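PDB 2YNQ: ESSB from Geobacillus thermodenitrificans, which is an integral membrane component of the type VII secretion system, represented here by its extracellular domain, and probably supports export of WXG100-family proteins. Local coordinates for residues D[102-116]-D[130-142]. Sequence-based numbering, arbitrary orientation.
Sequences RDLIVYALLKYREQI and KLDEIDQEIKEYE
With CG of Tyr141 turned anti to its carbonyl carbon (chi1 -75°), the ring reaches helix 102-116 and enters a hole formed by Arg102, Ile105, Val106 and Leu109. Its CE2 lies 3.6 Å from CG2 of Ile105, while Val106 CG2 comes within 3.5 Å of Tyr141 CB; a flat ring can touch all four residues at once. Leu109 returns the fit, a branched knob among Ile134, Glu137, Ile138 and Tyr141, its CB 3.7 Å from Ile138 CG1. Such reciprocal knobs-into-holes packing joins helices 102-118 and 124-152 into an antiparallel hairpin at the C-terminal end of this all-helical domain; the axes of segments 102-116 and 130-142 approach to 9.8 Å at 158°. Beta-branched Ile134 is a third knob, among Leu109, Tyr112, Arg113 and Ile116, its CD1 3.5 Å from Tyr112 CD2. At the partly exposed margin a long, amphipathic residue is apt: Arg113 lays CG against Leu131 CD1 (3.6 Å), then bends at chi3 (100°). Its NE stands 3.6 Å from Asp135 OD1, a long salt bridge of charge alone, for no N-H is aimed at the oxygen. Cut back to alanine, Arg113 would probably leave Asp135 without this countercharge and Leu131 without part of its cover. Glu137, whose CG touches Leu109 CD1, carries its carboxylate to Arg97 of helix 89-99.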
ATOM      1  N   ARG D 102      16.382  -1.894  -8.395  1.00 48.37           N
ATOM      2  CA  ARG D 102      15.588  -3.096  -8.736  1.00 47.69           C
ATOM      3  C   ARG D 102      14.215  -3.124  -8.074  1.00 46.04           C
ATOM      4  O   ARG D 102      13.194  -3.231  -8.749  1.00 45.21           O
ATOM      5  CB  ARG D 102      16.367  -4.368  -8.400  1.00 48.85           C
ATOM      6  CG  ARG D 102      15.654  -5.640  -8.793  1.00 50.07           C
ATOM      7  CD  ARG D 102      15.651  -6.633  -7.639  1.00 51.85           C
ATOM      8  NE  ARG D 102      17.003  -6.896  -7.177  1.00 53.74           N
ATOM      9  CZ  ARG D 102      17.464  -6.670  -5.950  1.00 53.36           C
ATOM     10  NH1 ARG D 102      16.692  -6.190  -4.990  1.00 51.87           N
ATOM     11  NH2 ARG D 102      18.725  -6.960  -5.681  1.00 55.39           N
ATOM     12  N   ASP D 103      14.191  -2.992  -6.753  1.00 45.76           N
ATOM     13  CA  ASP D 103      12.950  -3.098  -6.007  1.00 44.70           C
ATOM     14  C   ASP D 103      12.000  -1.951  -6.254  1.00 43.61           C
ATOM     15  O   ASP D 103      10.788  -2.108  -6.077  1.00 44.23           O
ATOM     16  CB  ASP D 103      13.248  -3.300  -4.533  1.00 45.58           C
ATOM     17  CG  ASP D 103      14.148  -4.508  -4.301  1.00 47.92           C
ATOM     18  OD1 ASP D 103      13.983  -5.528  -5.016  1.00 50.79           O
ATOM     19  OD2 ASP D 103      15.035  -4.439  -3.437  1.00 50.09           O
ATOM     20  N   LEU D 104      12.532  -0.816  -6.710  1.00 42.21           N
ATOM     21  CA  LEU D 104      11.687   0.291  -7.081  1.00 40.62           C
ATOM     22  C   LEU D 104      11.037   0.019  -8.432  1.00 39.98           C
ATOM     23  O   LEU D 104       9.873   0.362  -8.638  1.00 39.92           O
ATOM     24  CB  LEU D 104      12.441   1.635  -7.042  1.00 40.04           C
ATOM     25  CG  LEU D 104      12.842   2.193  -5.659  1.00 39.92           C
ATOM     26  CD1 LEU D 104      13.300   3.643  -5.767  1.00 39.84           C
ATOM     27  CD2 LEU D 104      11.749   2.094  -4.621  1.00 36.35           C
ATOM     28  N   ILE D 105      11.769  -0.608  -9.343  1.00 40.20           N
ATOM     29  CA  ILE D 105      11.189  -1.015 -10.626  1.00 40.28           C
ATOM     30  C   ILE D 105      10.079  -2.007 -10.354  1.00 40.71           C
ATOM     31  O   ILE D 105       8.966  -1.861 -10.864  1.00 41.18           O
ATOM     32  CB  ILE D 105      12.232  -1.634 -11.597  1.00 41.51           C
ATOM     33  CG1 ILE D 105      13.337  -0.610 -11.916  1.00 41.24           C
ATOM     34  CG2 ILE D 105      11.543  -2.142 -12.868  1.00 40.46           C
ATOM     35  CD1 ILE D 105      14.583  -1.176 -12.653  1.00 40.10           C
ATOM     36  N   VAL D 106      10.350  -2.991  -9.510  1.00 41.07           N
ATOM     37  CA  VAL D 106       9.319  -3.961  -9.192  1.00 41.46           C
ATOM     38  C   VAL D 106       8.100  -3.281  -8.583  1.00 40.66           C
ATOM     39  O   VAL D 106       6.960  -3.575  -8.966  1.00 41.18           O
ATOM     40  CB  VAL D 106       9.825  -5.071  -8.251  1.00 42.47           C
ATOM     41  CG1 VAL D 106       8.660  -5.875  -7.740  1.00 41.67           C
ATOM     42  CG2 VAL D 106      10.829  -5.959  -8.968  1.00 42.18           C
ATOM     43  N   TYR D 107       8.322  -2.375  -7.640  1.00 40.06           N
ATOM     44  CA  TYR D 107       7.186  -1.725  -6.986  1.00 39.44           C
ATOM     45  C   TYR D 107       6.338  -0.917  -7.977  1.00 39.17           C
ATOM     46  O   TYR D 107       5.097  -0.945  -7.933  1.00 39.61           O
ATOM     47  CB  TYR D 107       7.653  -0.853  -5.840  1.00 39.44           C
ATOM     48  CG  TYR D 107       6.516  -0.367  -5.007  1.00 39.05           C
ATOM     49  CD1 TYR D 107       5.891  -1.219  -4.091  1.00 39.71           C
ATOM     50  CD2 TYR D 107       6.050   0.937  -5.132  1.00 36.75           C
ATOM     51  CE1 TYR D 107       4.834  -0.785  -3.321  1.00 39.24           C
ATOM     52  CE2 TYR D 107       4.996   1.395  -4.352  1.00 36.73           C
ATOM     53  CZ  TYR D 107       4.391   0.533  -3.460  1.00 38.93           C
ATOM     54  OH  TYR D 107       3.324   0.970  -2.718  1.00 39.65           O
ATOM     55  N   ALA D 108       7.008  -0.224  -8.890  1.00 38.47           N
ATOM     56  CA  ALA D 108       6.329   0.546  -9.913  1.00 38.26           C
ATOM     57  C   ALA D 108       5.580  -0.364 -10.898  1.00 39.09           C
ATOM     58  O   ALA D 108       4.467  -0.053 -11.327  1.00 38.13           O
ATOM     59  CB  ALA D 108       7.324   1.428 -10.629  1.00 38.45           C
ATOM     60  N   LEU D 109       6.182  -1.508 -11.217  1.00 40.74           N
ATOM     61  CA  LEU D 109       5.534  -2.520 -12.067  1.00 42.24           C
ATOM     62  C   LEU D 109       4.233  -3.003 -11.427  1.00 43.23           C
ATOM     63  O   LEU D 109       3.204  -3.144 -12.108  1.00 43.10           O
ATOM     64  CB  LEU D 109       6.477  -3.687 -12.345  1.00 42.36           C
ATOM     65  CG  LEU D 109       7.518  -3.419 -13.439  1.00 43.83           C
ATOM     66  CD1 LEU D 109       8.644  -4.450 -13.387  1.00 44.26           C
ATOM     67  CD2 LEU D 109       6.896  -3.331 -14.875  1.00 41.15           C
ATOM     68  N   LEU D 110       4.276  -3.227 -10.108  1.00 44.18           N
ATOM     69  CA  LEU D 110       3.058  -3.582  -9.363  1.00 44.83           C
ATOM     70  C   LEU D 110       1.968  -2.517  -9.440  1.00 44.08           C
ATOM     71  O   LEU D 110       0.816  -2.843  -9.683  1.00 44.94           O
ATOM     72  CB  LEU D 110       3.378  -3.931  -7.917  1.00 45.12           C
ATOM     73  CG  LEU D 110       4.064  -5.298  -7.756  1.00 48.25           C
ATOM     74  CD1 LEU D 110       4.625  -5.431  -6.341  1.00 50.25           C
ATOM     75  CD2 LEU D 110       3.153  -6.509  -8.125  1.00 47.98           C
ATOM     76  N   LYS D 111       2.316  -1.243  -9.257  1.00 43.58           N
ATOM     77  CA  LYS D 111       1.313  -0.170  -9.383  1.00 42.95           C
ATOM     78  C   LYS D 111       0.805  -0.088 -10.820  1.00 42.75           C
ATOM     79  O   LYS D 111      -0.378   0.136 -11.059  1.00 43.85           O
ATOM     80  CB  LYS D 111       1.873   1.183  -8.926  1.00 42.43           C
ATOM     81  CG  LYS D 111       2.105   1.305  -7.422  1.00 45.22           C
ATOM     82  CD  LYS D 111       0.857   0.933  -6.593  1.00 49.99           C
ATOM     83  CE  LYS D 111       0.906   1.452  -5.157  1.00 51.52           C
ATOM     84  NZ  LYS D 111       0.567   2.938  -5.053  1.00 53.22           N
ATOM     85  N   TYR D 112       1.692  -0.310 -11.783  1.00 41.94           N
ATOM     86  CA  TYR D 112       1.296  -0.268 -13.174  1.00 41.83           C
ATOM     87  C   TYR D 112       0.344  -1.429 -13.498  1.00 43.34           C
ATOM     88  O   TYR D 112      -0.601  -1.269 -14.286  1.00 43.42           O
ATOM     89  CB  TYR D 112       2.540  -0.283 -14.074  1.00 41.25           C
ATOM     90  CG  TYR D 112       2.269  -0.216 -15.549  1.00 39.79           C
ATOM     91  CD1 TYR D 112       1.376   0.708 -16.087  1.00 40.52           C
ATOM     92  CD2 TYR D 112       2.925  -1.067 -16.415  1.00 41.52           C
ATOM     93  CE1 TYR D 112       1.146   0.770 -17.482  1.00 42.01           C
ATOM     94  CE2 TYR D 112       2.707  -1.026 -17.792  1.00 42.76           C
ATOM     95  CZ  TYR D 112       1.820  -0.110 -18.320  1.00 43.60           C
ATOM     96  OH  TYR D 112       1.608  -0.106 -19.693  1.00 48.04           O
ATOM     97  N   ARG D 113       0.584  -2.579 -12.871  1.00 58.22           N
ATOM     98  CA  ARG D 113      -0.296  -3.721 -13.043  1.00 61.18           C
ATOM     99  C   ARG D 113      -1.728  -3.328 -12.685  1.00 64.76           C
ATOM    100  O   ARG D 113      -2.648  -3.582 -13.461  1.00 66.06           O
ATOM    101  CB  ARG D 113       0.182  -4.944 -12.252  1.00 61.37           C
ATOM    102  CG  ARG D 113      -0.352  -6.250 -12.830  1.00 66.43           C
ATOM    103  CD  ARG D 113       0.308  -7.508 -12.241  1.00 70.00           C
ATOM    104  NE  ARG D 113      -0.513  -8.147 -11.217  1.00 78.08           N
ATOM    105  CZ  ARG D 113      -1.628  -8.839 -11.455  1.00 83.21           C
ATOM    106  NH1 ARG D 113      -2.092  -8.992 -12.691  1.00 82.49           N
ATOM    107  NH2 ARG D 113      -2.285  -9.385 -10.437  1.00 91.03           N
ATOM    108  N   GLU D 114      -1.901  -2.668 -11.539  1.00 67.52           N
ATOM    109  CA  GLU D 114      -3.234  -2.250 -11.081  1.00 73.01           C
ATOM    110  C   GLU D 114      -3.918  -1.370 -12.112  1.00 73.93           C
ATOM    111  O   GLU D 114      -5.108  -1.512 -12.365  1.00 77.08           O
ATOM    112  CB  GLU D 114      -3.145  -1.459  -9.786  1.00 75.49           C
ATOM    113  CG  GLU D 114      -2.846  -2.236  -8.529  1.00 78.85           C
ATOM    114  CD  GLU D 114      -2.573  -1.296  -7.360  1.00 83.68           C
ATOM    115  OE1 GLU D 114      -2.970  -0.110  -7.442  1.00 86.75           O
ATOM    116  OE2 GLU D 114      -1.958  -1.725  -6.361  1.00 85.32           O
ATOM    117  N   GLN D 115      -3.150  -0.461 -12.700  1.00 72.66           N
ATOM    118  CA  GLN D 115      -3.687   0.496 -13.643  1.00 75.10           C
ATOM    119  C   GLN D 115      -4.148  -0.192 -14.925  1.00 75.79           C
ATOM    120  O   GLN D 115      -5.137   0.228 -15.555  1.00 78.41           O
ATOM    121  CB  GLN D 115      -2.652   1.572 -13.948  1.00 74.29           C
ATOM    122  CG  GLN D 115      -3.171   2.660 -14.863  1.00 76.52           C
ATOM    123  CD  GLN D 115      -2.090   3.628 -15.284  1.00 77.05           C
ATOM    124  OE1 GLN D 115      -1.262   4.060 -14.468  1.00 75.45           O
ATOM    125  NE2 GLN D 115      -2.094   3.986 -16.566  1.00 77.04           N
ATOM    126  N   ILE D 116      -3.439  -1.251 -15.305  1.00 74.46           N
ATOM    127  CA  ILE D 116      -3.851  -2.059 -16.451  1.00 76.31           C
ATOM    128  C   ILE D 116      -5.144  -2.791 -16.107  1.00 80.13           C
ATOM    129  O   ILE D 116      -6.116  -2.729 -16.862  1.00 82.56           O
ATOM    130  CB  ILE D 116      -2.747  -3.052 -16.896  1.00 74.20           C
ATOM    131  CG1 ILE D 116      -1.500  -2.295 -17.386  1.00 72.26           C
ATOM    132  CG2 ILE D 116      -3.273  -3.992 -17.989  1.00 76.23           C
ATOM    133  CD1 ILE D 116      -1.694  -1.527 -18.701  1.00 74.14           C
ATOM    134  N   LYS D 130      -0.776  -7.937 -21.547  1.00 88.22           N
ATOM    135  CA  LYS D 130       0.046  -6.958 -20.830  1.00 83.27           C
ATOM    136  C   LYS D 130       0.297  -7.334 -19.374  1.00 79.81           C
ATOM    137  O   LYS D 130       1.429  -7.254 -18.914  1.00 77.37           O
ATOM    138  CB  LYS D 130      -0.524  -5.541 -20.961  1.00 82.41           C
ATOM    139  CG  LYS D 130       0.427  -4.446 -20.463  1.00 80.87           C
ATOM    140  CD  LYS D 130       0.614  -3.348 -21.504  1.00 85.86           C
ATOM    141  CE  LYS D 130       1.996  -3.453 -22.152  1.00 88.82           C
ATOM    142  NZ  LYS D 130       2.221  -2.419 -23.197  1.00 93.23           N
ATOM    143  N   LEU D 131      -0.741  -7.763 -18.662  1.00 80.32           N
ATOM    144  CA  LEU D 131      -0.551  -8.278 -17.309  1.00 79.37           C
ATOM    145  C   LEU D 131       0.534  -9.350 -17.301  1.00 80.10           C
ATOM    146  O   LEU D 131       1.388  -9.367 -16.411  1.00 78.19           O
ATOM    147  CB  LEU D 131      -1.839  -8.892 -16.747  1.00 83.28           C
ATOM    148  CG  LEU D 131      -2.995  -8.066 -16.178  1.00 83.54           C
ATOM    149  CD1 LEU D 131      -2.528  -6.699 -15.691  1.00 78.16           C
ATOM    150  CD2 LEU D 131      -4.113  -7.933 -17.195  1.00 85.71           C
ATOM    151  N   ASP D 132       0.481 -10.231 -18.302  1.00 83.35           N
ATOM    152  CA  ASP D 132       1.396 -11.357 -18.423  1.00 85.51           C
ATOM    153  C   ASP D 132       2.823 -10.890 -18.687  1.00 82.29           C
ATOM    154  O   ASP D 132       3.762 -11.367 -18.041  1.00 81.73           O
ATOM    155  CB  ASP D 132       0.909 -12.338 -19.503  1.00 91.72           C
ATOM    156  CG  ASP D 132      -0.343 -13.107 -19.077  1.00 96.09           C
ATOM    157  OD1 ASP D 132      -0.604 -13.210 -17.857  1.00 95.32           O
ATOM    158  OD2 ASP D 132      -1.068 -13.613 -19.963  1.00100.94           O
ATOM    159  N   GLU D 133       2.981  -9.947 -19.614  1.00 80.57           N
ATOM    160  CA  GLU D 133       4.275  -9.297 -19.811  1.00 78.90           C
ATOM    161  C   GLU D 133       4.830  -8.736 -18.491  1.00 74.33           C
ATOM    162  O   GLU D 133       6.030  -8.850 -18.215  1.00 74.11           O
ATOM    163  CB  GLU D 133       4.181  -8.159 -20.827  1.00 79.17           C
ATOM    164  CG  GLU D 133       3.804  -8.553 -22.254  1.00 85.62           C
ATOM    165  CD  GLU D 133       3.731  -7.348 -23.196  1.00 88.49           C
ATOM    166  OE1 GLU D 133       4.235  -6.249 -22.835  1.00 86.34           O
ATOM    167  OE2 GLU D 133       3.166  -7.506 -24.305  1.00 93.43           O
ATOM    168  N   ILE D 134       3.959  -8.139 -17.675  1.00 71.67           N
ATOM    169  CA  ILE D 134       4.404  -7.455 -16.451  1.00 68.06           C
ATOM    170  C   ILE D 134       4.843  -8.446 -15.404  1.00 68.17           C
ATOM    171  O   ILE D 134       5.892  -8.294 -14.795  1.00 66.21           O
ATOM    172  CB  ILE D 134       3.315  -6.484 -15.886  1.00 66.86           C
ATOM    173  CG1 ILE D 134       3.275  -5.203 -16.717  1.00 65.60           C
ATOM    174  CG2 ILE D 134       3.583  -6.135 -14.431  1.00 64.66           C
ATOM    175  CD1 ILE D 134       1.967  -4.466 -16.627  1.00 65.69           C
ATOM    176  N   ASP D 135       4.029  -9.473 -15.214  1.00 71.70           N
ATOM    177  CA  ASP D 135       4.316 -10.501 -14.237  1.00 74.25           C
ATOM    178  C   ASP D 135       5.604 -11.245 -14.554  1.00 74.84           C
ATOM    179  O   ASP D 135       6.343 -11.638 -13.651  1.00 75.08           O
ATOM    180  CB  ASP D 135       3.133 -11.457 -14.144  1.00 79.96           C
ATOM    181  CG  ASP D 135       1.969 -10.850 -13.400  1.00 81.92           C
ATOM    182  OD1 ASP D 135       2.186 -10.297 -12.292  1.00 83.27           O
ATOM    183  OD2 ASP D 135       0.841 -10.938 -13.918  1.00 87.38           O
ATOM    184  N   GLN D 136       5.869 -11.413 -15.844  1.00 75.81           N
ATOM    185  CA  GLN D 136       7.095 -12.038 -16.311  1.00 77.64           C
ATOM    186  C   GLN D 136       8.308 -11.167 -15.977  1.00 72.80           C
ATOM    187  O   GLN D 136       9.323 -11.663 -15.480  1.00 73.61           O
ATOM    188  CB  GLN D 136       6.981 -12.368 -17.817  1.00 82.14           C
ATOM    189  CG  GLN D 136       8.181 -13.108 -18.440  1.00 87.70           C
ATOM    190  CD  GLN D 136       8.692 -14.276 -17.595  1.00 92.11           C
ATOM    191  OE1 GLN D 136       9.757 -14.182 -16.964  1.00 90.00           O
ATOM    192  NE2 GLN D 136       7.929 -15.375 -17.569  1.00 96.49           N
ATOM    193  N   GLU D 137       8.192  -9.863 -16.212  1.00 68.42           N
ATOM    194  CA  GLU D 137       9.245  -8.928 -15.802  1.00 64.54           C
ATOM    195  C   GLU D 137       9.463  -8.879 -14.286  1.00 62.06           C
ATOM    196  O   GLU D 137      10.604  -8.864 -13.805  1.00 60.95           O
ATOM    197  CB  GLU D 137       8.973  -7.534 -16.330  1.00 62.49           C
ATOM    198  CG  GLU D 137      10.136  -6.622 -16.123  1.00 60.21           C
ATOM    199  CD  GLU D 137      10.021  -5.340 -16.894  1.00 59.81           C
ATOM    200  OE1 GLU D 137       8.944  -5.089 -17.485  1.00 59.13           O
ATOM    201  OE2 GLU D 137      11.020  -4.586 -16.910  1.00 60.32           O
ATOM    202  N   ILE D 138       8.368  -8.864 -13.536  1.00 61.61           N
ATOM    203  CA  ILE D 138       8.460  -8.871 -12.081  1.00 61.27           C
ATOM    204  C   ILE D 138       9.177 -10.139 -11.627  1.00 63.98           C
ATOM    205  O   ILE D 138      10.129 -10.067 -10.852  1.00 62.76           O
ATOM    206  CB  ILE D 138       7.066  -8.748 -11.413  1.00 62.36           C
ATOM    207  CG1 ILE D 138       6.577  -7.296 -11.495  1.00 59.98           C
ATOM    208  CG2 ILE D 138       7.114  -9.237  -9.955  1.00 63.64           C
ATOM    209  CD1 ILE D 138       5.082  -7.138 -11.341  1.00 61.69           C
ATOM    210  N   LYS D 139       8.740 -11.288 -12.142  1.00 67.92           N
ATOM    211  CA  LYS D 139       9.347 -12.560 -11.755  1.00 72.53           C
ATOM    212  C   LYS D 139      10.831 -12.615 -12.111  1.00 72.00           C
ATOM    213  O   LYS D 139      11.643 -13.107 -11.328  1.00 73.08           O
ATOM    214  CB  LYS D 139       8.589 -13.757 -12.331  1.00 78.22           C
ATOM    215  CG  LYS D 139       8.806 -15.001 -11.494  1.00 85.53           C
ATOM    216  CD  LYS D 139       7.945 -16.185 -11.911  1.00 93.33           C
ATOM    217  CE  LYS D 139       8.155 -17.318 -10.913  1.00 99.79           C
ATOM    218  NZ  LYS D 139       7.415 -18.539 -11.313  1.00109.44           N
ATOM    219  N   GLU D 140      11.182 -12.066 -13.270  1.00 68.83           N
ATOM    220  CA  GLU D 140      12.581 -11.949 -13.657  1.00 69.45           C
ATOM    221  C   GLU D 140      13.418 -11.189 -12.608  1.00 64.31           C
ATOM    222  O   GLU D 140      14.474 -11.681 -12.190  1.00 65.24           O
ATOM    223  CB  GLU D 140      12.709 -11.341 -15.066  1.00 72.34           C
ATOM    224  CG  GLU D 140      14.005 -11.714 -15.786  1.00 81.07           C
ATOM    225  CD  GLU D 140      14.372 -13.191 -15.596  1.00 90.87           C
ATOM    226  OE1 GLU D 140      13.577 -14.058 -16.031  1.00 97.69           O
ATOM    227  OE2 GLU D 140      15.444 -13.493 -15.003  1.00 92.65           O
ATOM    228  N   TYR D 141      12.935 -10.012 -12.176  1.00 60.45           N
ATOM    229  CA  TYR D 141      13.616  -9.202 -11.148  1.00 57.98           C
ATOM    230  C   TYR D 141      13.610  -9.907  -9.809  1.00 58.85           C
ATOM    231  O   TYR D 141      14.607  -9.902  -9.084  1.00 59.22           O
ATOM    232  CB  TYR D 141      12.978  -7.828 -10.986  1.00 55.23           C
ATOM    233  CG  TYR D 141      13.294  -6.860 -12.086  1.00 53.89           C
ATOM    234  CD1 TYR D 141      14.603  -6.468 -12.345  1.00 55.63           C
ATOM    235  CD2 TYR D 141      12.274  -6.313 -12.858  1.00 51.54           C
ATOM    236  CE1 TYR D 141      14.896  -5.567 -13.376  1.00 58.63           C
ATOM    237  CE2 TYR D 141      12.551  -5.420 -13.879  1.00 52.71           C
ATOM    238  CZ  TYR D 141      13.861  -5.057 -14.134  1.00 56.79           C
ATOM    239  OH  TYR D 141      14.113  -4.169 -15.140  1.00 63.67           O
ATOM    240  N   GLU D 142      12.485 -10.519  -9.483  1.00 61.14           N
ATOM    241  CA  GLU D 142      12.402 -11.316  -8.276  1.00 65.29           C
ATOM    242  C   GLU D 142      13.427 -12.447  -8.274  1.00 68.43           C
ATOM    243  O   GLU D 142      14.046 -12.729  -7.240  1.00 69.18           O
ATOM    244  CB  GLU D 142      10.990 -11.843  -8.090  1.00 69.23           C
ATOM    245  CG  GLU D 142      10.046 -10.815  -7.497  1.00 70.37           C
ATOM    246  CD  GLU D 142      10.429 -10.471  -6.071  1.00 73.74           C
ATOM    247  OE1 GLU D 142      11.324  -9.621  -5.898  1.00 70.69           O
ATOM    248  OE2 GLU D 142       9.868 -11.077  -5.129  1.00 80.29           O
TER